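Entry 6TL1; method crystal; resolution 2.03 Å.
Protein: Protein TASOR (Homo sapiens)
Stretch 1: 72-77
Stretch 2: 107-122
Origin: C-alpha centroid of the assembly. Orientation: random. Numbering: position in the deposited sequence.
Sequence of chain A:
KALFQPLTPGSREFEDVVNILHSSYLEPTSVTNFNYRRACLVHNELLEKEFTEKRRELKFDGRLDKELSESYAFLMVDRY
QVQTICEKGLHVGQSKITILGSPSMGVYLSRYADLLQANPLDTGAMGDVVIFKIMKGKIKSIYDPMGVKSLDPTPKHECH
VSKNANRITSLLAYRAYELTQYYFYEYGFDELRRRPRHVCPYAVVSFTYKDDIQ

Stretch 1, residues 72-77: YAFLMV
Stretch 2 107-122: VYLSRYADLLQANPLD

Two strands need share only one bridge if side chains and waters extend the contact, as residues 72-77 and 107-122 of TASOR illustrate. At the apolar centre lies Phe74, buried, its chi1 at -43° (m) and chi2 at 90°. Ala113 CB sits 4.0 Å from the centroid of the Phe74 ring (CG to CZ), 2° off the ring normal, a CH-pi contact that a small methyl makes without crowding. Leu116 (m, t) brings CD2 to 4.1 Å from Phe74 CB, and its CB lies 3.8 Å from Met76 CB. The flexible Met76 (t, t, p) extends its CE to 4.3 Å from Leu121 CD2. Ala73 CB packs 3.7 Å from Leu109 CB, while Leu109 (m, t) places CD2 4.1 Å from Leu75 CB.

Strand 107-110 crosses extended strand 72-77 at 101°, and the two share a single antiparallel bridge: Phe74 N to Ser110 O, 3.0 Å, and Ser110 N to Phe74 O, 2.9 Å, with CA atoms 5.0 Å apart. Beyond it, a type I turn, Tyr112 to Leu115, redirects the chain; Ser110 OG (chi1 m) donates to Leu115 O at 2.9 Å. At the polar edge, one water donates to Tyr72 O (2.8 Å) and Arg111 O (2.5 Å); another accepts from Met76 N (2.9 Å) and donates to Leu116 O (2.7 Å).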

# COMPACT_ATOMS: atom_id res chain seq x y z
N TYR A 72 -0.81 -5.86 4.81
CA TYR A 72 -1.68 -4.96 4.08
C TYR A 72 -1.10 -3.56 4.03
O TYR A 72 -0.42 -3.11 4.95
CB TYR A 72 -3.08 -4.91 4.74
CG TYR A 72 -3.79 -6.24 4.76
CD1 TYR A 72 -4.36 -6.75 3.59
CD2 TYR A 72 -3.90 -6.99 5.93
CE1 TYR A 72 -5.03 -7.97 3.60
CE2 TYR A 72 -4.58 -8.21 5.93
CZ TYR A 72 -5.13 -8.69 4.75
OH TYR A 72 -5.79 -9.90 4.69
N ALA A 73 -1.36 -2.87 2.91
CA ALA A 73 -1.01 -1.46 2.74
C ALA A 73 -2.11 -0.78 1.95
O ALA A 73 -2.98 -1.44 1.37
CB ALA A 73 0.34 -1.29 2.03
N PHE A 74 -2.06 0.55 1.89
CA PHE A 74 -3.22 1.34 1.51
C PHE A 74 -2.90 2.40 0.47
O PHE A 74 -1.77 2.89 0.37
CB PHE A 74 -3.84 1.98 2.76
CG PHE A 74 -3.90 1.03 3.91
CD1 PHE A 74 -2.86 0.94 4.81
CD2 PHE A 74 -4.97 0.16 4.04
CE1 PHE A 74 -2.89 0.03 5.83
CE2 PHE A 74 -5.01 -0.75 5.06
CZ PHE A 74 -3.96 -0.81 5.96
N LEU A 75 -3.92 2.75 -0.30
CA LEU A 75 -3.82 3.79 -1.31
C LEU A 75 -5.16 4.49 -1.42
O LEU A 75 -6.17 3.84 -1.74
CB LEU A 75 -3.40 3.22 -2.66
CG LEU A 75 -3.03 4.26 -3.71
CD1 LEU A 75 -1.77 5.00 -3.29
CD2 LEU A 75 -2.81 3.60 -5.08
N MET A 76 -5.19 5.79 -1.16
CA MET A 76 -6.36 6.59 -1.47
C MET A 76 -6.30 6.91 -2.96
O MET A 76 -5.24 7.28 -3.47
CB MET A 76 -6.41 7.86 -0.63
CG MET A 76 -7.58 8.75 -0.97
SD MET A 76 -7.90 9.99 0.30
CE MET A 76 -6.39 10.95 0.18
N VAL A 77 -7.42 6.75 -3.66
CA VAL A 77 -7.41 6.82 -5.12
C VAL A 77 -8.45 7.81 -5.62
O VAL A 77 -9.59 7.86 -5.14
CB VAL A 77 -7.64 5.42 -5.74
CG1 VAL A 77 -6.51 4.50 -5.34
CG2 VAL A 77 -8.91 4.85 -5.24
N VAL A 107 6.36 1.50 -7.01
CA VAL A 107 5.02 1.94 -6.62
C VAL A 107 5.03 2.22 -5.13
O VAL A 107 5.65 1.49 -4.35
CB VAL A 107 3.95 0.91 -7.02
CG1 VAL A 107 4.08 0.58 -8.53
CG2 VAL A 107 4.04 -0.37 -6.19
N TYR A 108 4.35 3.28 -4.73
CA TYR A 108 4.33 3.73 -3.34
C TYR A 108 2.98 3.40 -2.70
O TYR A 108 1.93 3.70 -3.27
CB TYR A 108 4.57 5.24 -3.27
CG TYR A 108 6.01 5.68 -3.38
CD1 TYR A 108 6.80 5.78 -2.24
CD2 TYR A 108 6.57 6.04 -4.60
CE1 TYR A 108 8.09 6.19 -2.30
CE2 TYR A 108 7.89 6.46 -4.68
CZ TYR A 108 8.64 6.54 -3.52
OH TYR A 108 9.95 6.96 -3.54
N LEU A 109 3.02 2.79 -1.52
CA LEU A 109 1.81 2.51 -0.75
C LEU A 109 1.97 3.03 0.67
O LEU A 109 3.06 2.98 1.23
CB LEU A 109 1.50 0.98 -0.71
CG LEU A 109 1.21 0.29 -2.05
CD1 LEU A 109 1.00 -1.18 -1.88
CD2 LEU A 109 -0.06 0.89 -2.63
N SER A 110 0.87 3.52 1.26
CA SER A 110 0.89 3.99 2.65
C SER A 110 0.94 2.82 3.61
O SER A 110 0.23 1.82 3.44
CB SER A 110 -0.35 4.83 2.98
OG SER A 110 -0.31 6.12 2.43
N ARG A 111 1.78 2.95 4.63
CA ARG A 111 1.82 1.98 5.72
C ARG A 111 0.60 2.10 6.64
O ARG A 111 0.18 1.12 7.25
CB ARG A 111 3.11 2.18 6.53
CG ARG A 111 3.19 1.46 7.86
CD ARG A 111 4.63 1.36 8.36
NE ARG A 111 4.69 0.92 9.75
CZ ARG A 111 5.74 1.10 10.56
NH1 ARG A 111 6.82 1.72 10.13
NH2 ARG A 111 5.69 0.66 11.81
N TYR A 112 0.06 3.31 6.76
CA TYR A 112 -0.95 3.62 7.76
C TYR A 112 -2.25 4.04 7.09
O TYR A 112 -2.24 4.86 6.16
CB TYR A 112 -0.47 4.72 8.70
CG TYR A 112 0.71 4.34 9.56
CD1 TYR A 112 0.57 3.41 10.57
CD2 TYR A 112 1.97 4.92 9.36
CE1 TYR A 112 1.63 3.06 11.37
CE2 TYR A 112 3.06 4.56 10.17
CZ TYR A 112 2.86 3.63 11.18
OH TYR A 112 3.88 3.24 12.01
N ALA A 113 -3.37 3.49 7.57
CA ALA A 113 -4.66 3.75 6.95
C ALA A 113 -5.22 5.13 7.25
O ALA A 113 -6.21 5.51 6.61
CB ALA A 113 -5.67 2.69 7.39
N ASP A 114 -4.65 5.87 8.20
CA ASP A 114 -5.10 7.23 8.48
C ASP A 114 -4.14 8.29 7.94
O ASP A 114 -4.35 9.48 8.19
CB ASP A 114 -5.35 7.45 9.98
CG ASP A 114 -4.17 7.05 10.85
OD1 ASP A 114 -3.20 6.43 10.34
OD2 ASP A 114 -4.22 7.32 12.07
N LEU A 115 -3.13 7.88 7.15
CA LEU A 115 -2.11 8.77 6.58
C LEU A 115 -2.05 8.51 5.08
O LEU A 115 -1.17 7.80 4.60
CB LEU A 115 -0.76 8.52 7.25
CG LEU A 115 0.36 9.52 6.96
CD1 LEU A 115 -0.15 10.94 6.96
CD2 LEU A 115 1.46 9.35 8.01
N LEU A 116 -3.00 9.10 4.35
CA LEU A 116 -3.20 8.79 2.94
C LEU A 116 -2.85 9.92 1.98
O LEU A 116 -3.04 9.77 0.77
CB LEU A 116 -4.67 8.39 2.72
CG LEU A 116 -5.15 7.28 3.65
CD1 LEU A 116 -6.68 7.22 3.66
CD2 LEU A 116 -4.54 5.95 3.24
N GLN A 117 -2.32 11.03 2.48
CA GLN A 117 -1.98 12.19 1.66
C GLN A 117 -1.11 13.10 2.51
O GLN A 117 -1.05 12.95 3.73
CB GLN A 117 -3.24 12.91 1.14
CG GLN A 117 -3.83 13.89 2.13
CD GLN A 117 -5.12 14.55 1.66
OE1 GLN A 117 -5.65 14.25 0.59
NE2 GLN A 117 -5.61 15.50 2.46
N ALA A 118 -0.42 14.03 1.84
CA ALA A 118 0.62 14.81 2.51
C ALA A 118 0.04 15.71 3.59
O ALA A 118 0.59 15.81 4.69
CB ALA A 118 1.40 15.63 1.49
N ASN A 119 -1.07 16.36 3.31
CA ASN A 119 -1.69 17.29 4.24
C ASN A 119 -2.88 16.63 4.93
O ASN A 119 -3.36 15.58 4.51
CB ASN A 119 -2.11 18.56 3.49
CG ASN A 119 -0.92 19.23 2.81
OD1 ASN A 119 0.22 19.08 3.25
ND2 ASN A 119 -1.18 19.94 1.73
N PRO A 120 -3.37 17.22 6.03
CA PRO A 120 -4.50 16.61 6.73
C PRO A 120 -5.76 16.65 5.90
O PRO A 120 -5.99 17.58 5.11
CB PRO A 120 -4.65 17.50 7.98
CG PRO A 120 -3.29 18.08 8.20
CD PRO A 120 -2.76 18.31 6.81
N LEU A 121 -6.61 15.65 6.10
CA LEU A 121 -7.90 15.64 5.43
C LEU A 121 -8.81 16.72 5.99
O LEU A 121 -8.76 17.05 7.18
CB LEU A 121 -8.58 14.28 5.59
CG LEU A 121 -7.85 13.08 5.01
CD1 LEU A 121 -8.49 11.78 5.46
CD2 LEU A 121 -7.85 13.18 3.50
N ASP A 122 -9.64 17.29 5.12
CA ASP A 122 -10.64 18.27 5.51
C ASP A 122 -11.87 17.58 6.10
O ASP A 122 -12.22 16.46 5.70
CB ASP A 122 -11.05 19.13 4.32
CG ASP A 122 -9.91 19.99 3.78
OD1 ASP A 122 -8.88 20.14 4.48
OD2 ASP A 122 -10.05 20.52 2.66
O HOH W 1 0.73 -1.25 6.72
O HOH W 2 -2.93 7.41 -0.45